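Non-heme chloroperoxidase CPO-A1 (Streptomyces aureofaciens, PDB 1A8Q) is a cofactor-free haloperoxidase able to brominate, and may chlorinate during 7-chlorotetracycline biosynthesis. Local coordinates at residues D87-A92 with S114-S119. Residues are numbered along the deposited sequence; the frame is centred on the assembly and turned at random.
Sequences DVTLVA and SAVLLS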
loop_
_atom_site.group_PDB
_atom_site.type_symbol
_atom_site.label_atom_id
_atom_site.label_comp_id
_atom_site.label_asym_id
_atom_site.label_seq_id
_atom_site.Cartn_x
_atom_site.Cartn_y
_atom_site.Cartn_z
ATOM N N ASP A 87 -4.938 13.318 -14.528
ATOM C CA ASP A 87 -3.599 13.769 -14.175
ATOM C C ASP A 87 -3.250 13.336 -12.760
ATOM O O ASP A 87 -2.656 14.093 -12.007
ATOM C CB ASP A 87 -3.469 15.283 -14.314
ATOM C CG ASP A 87 -2.105 15.781 -14.728
ATOM O OD1 ASP A 87 -1.277 14.988 -15.228
ATOM O OD2 ASP A 87 -1.800 16.995 -14.595
ATOM N N VAL A 88 -3.691 12.113 -12.428
ATOM C CA VAL A 88 -3.530 11.649 -11.038
ATOM C C VAL A 88 -2.172 11.061 -10.734
ATOM O O VAL A 88 -1.547 10.370 -11.551
ATOM C CB VAL A 88 -4.611 10.556 -10.839
ATOM C CG1 VAL A 88 -4.466 9.858 -9.483
ATOM C CG2 VAL A 88 -6.045 11.035 -11.035
ATOM N N THR A 89 -1.668 11.236 -9.512
ATOM C CA THR A 89 -0.531 10.448 -9.040
ATOM C C THR A 89 -1.097 9.406 -8.055
ATOM O O THR A 89 -1.753 9.833 -7.117
ATOM C CB THR A 89 0.519 11.300 -8.348
ATOM O OG1 THR A 89 1.144 12.120 -9.373
ATOM C CG2 THR A 89 1.639 10.424 -7.769
ATOM N N LEU A 90 -0.804 8.148 -8.297
ATOM C CA LEU A 90 -1.234 7.108 -7.356
ATOM C C LEU A 90 -0.043 6.796 -6.483
ATOM O O LEU A 90 1.103 6.649 -6.956
ATOM C CB LEU A 90 -1.577 5.799 -8.092
ATOM C CG LEU A 90 -2.805 5.887 -9.014
ATOM C CD1 LEU A 90 -2.969 4.514 -9.679
ATOM C CD2 LEU A 90 -4.047 6.282 -8.235
ATOM N N VAL A 91 -0.257 6.708 -5.173
ATOM C CA VAL A 91 0.843 6.455 -4.238
ATOM C C VAL A 91 0.390 5.222 -3.438
ATOM O O VAL A 91 -0.682 5.296 -2.836
ATOM C CB VAL A 91 0.999 7.620 -3.255
ATOM C CG1 VAL A 91 2.071 7.298 -2.226
ATOM C CG2 VAL A 91 1.323 8.922 -4.019
ATOM N N ALA A 92 1.155 4.150 -3.473
ATOM C CA ALA A 92 0.685 2.923 -2.809
ATOM C C ALA A 92 1.692 2.402 -1.819
ATOM O O ALA A 92 2.903 2.531 -2.009
ATOM C CB ALA A 92 0.489 1.891 -3.941
ATOM N N SER A 114 1.597 9.902 -12.839
ATOM C CA SER A 114 2.779 9.249 -12.297
ATOM C C SER A 114 2.357 8.305 -11.138
ATOM O O SER A 114 1.184 8.312 -10.787
ATOM C CB SER A 114 3.819 10.250 -11.783
ATOM O OG SER A 114 3.157 11.154 -10.859
ATOM N N ALA A 115 3.316 7.550 -10.636
ATOM C CA ALA A 115 3.020 6.547 -9.603
ATOM C C ALA A 115 4.173 6.413 -8.640
ATOM O O ALA A 115 5.337 6.675 -8.935
ATOM C CB ALA A 115 2.819 5.169 -10.248
ATOM N N VAL A 116 3.818 6.078 -7.376
ATOM C CA VAL A 116 4.839 5.899 -6.352
ATOM C C VAL A 116 4.569 4.544 -5.693
ATOM O O VAL A 116 3.437 4.338 -5.255
ATOM C CB VAL A 116 4.754 6.974 -5.241
ATOM C CG1 VAL A 116 5.791 6.719 -4.164
ATOM C CG2 VAL A 116 4.952 8.374 -5.869
ATOM N N LEU A 117 5.591 3.717 -5.570
ATOM C CA LEU A 117 5.435 2.400 -4.937
ATOM C C LEU A 117 6.276 2.438 -3.686
ATOM O O LEU A 117 7.502 2.423 -3.733
ATOM C CB LEU A 117 5.951 1.306 -5.898
ATOM C CG LEU A 117 5.077 0.985 -7.108
ATOM C CD1 LEU A 117 5.849 -0.087 -7.909
ATOM C CD2 LEU A 117 3.719 0.398 -6.788
ATOM N N LEU A 118 5.630 2.537 -2.513
ATOM C CA LEU A 118 6.379 2.572 -1.255
ATOM C C LEU A 118 6.336 1.225 -0.576
ATOM O O LEU A 118 5.225 0.736 -0.234
ATOM C CB LEU A 118 5.641 3.614 -0.333
ATOM C CG LEU A 118 6.198 3.707 1.092
ATOM C CD1 LEU A 118 7.624 4.216 1.162
ATOM C CD2 LEU A 118 5.331 4.663 1.949
ATOM N N SER A 119 7.482 0.600 -0.401
ATOM C CA SER A 119 7.618 -0.696 0.296
ATOM C C SER A 119 6.580 -1.662 -0.242
ATOM O O SER A 119 5.869 -2.313 0.549
ATOM C CB SER A 119 7.406 -0.487 1.805
ATOM O OG SER A 119 8.233 0.621 2.267
#
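Val91 and Val116 lie side by side across two parallel strands, 88-92 and 114-118, with Val91 CG1 4.0 Å from Val116 CB. Both side chains leave the same face of the sheet; CG1 is anti to the backbone N in each (chi1 176° and 178°), which leaves CG2 beside the N, and the CG2 methyls of Val91 and Val116 lie 4.1 Å apart. They form a compact apolar patch suited to an extended strand. The backbone ladder is tightest toward the C-terminal ends: Val116 N donates to Leu90 O at 2.8 Å, Ala92 N to Val116 O at 2.9 Å, and Leu118 N to Ala92 O at 2.8 Å. The small methyl of Ala92 lets Leu100 of helix 96-107 pack against the sheet here.

The ladder slackens toward the N-terminal end, where Leu90 N to Ser114 O is 3.2 Å and Ser114 N to Val88 O a weak 3.4 Å; only beyond it, at Asp87, is a residue partly exposed, its carboxylate forming a salt bridge with Arg113. At this same end the side chains make up for the long backbone bond: Thr89 OG1 donates to Ser114 OG at 2.7 Å and accepts from Arg20 NH1, which grips this buried hydroxyl on two counts. Thr89 CG2 rests against the same OG.

The strands belong to a beta-alpha-beta unit in the central sheet of the alpha/beta hydrolase fold, and 88-93 leads into catalytic Ser94. Beyond strand 114-118, Ser119 touches Asp223 and His252, the rest of the triad. Helix 260-272 packs on the face of Thr89, Val91, Ser114 and Val116; the connecting helix 96-107 covers Leu90, Ala92 and Leu117; strands 21-25 and 215-220 flank the pair.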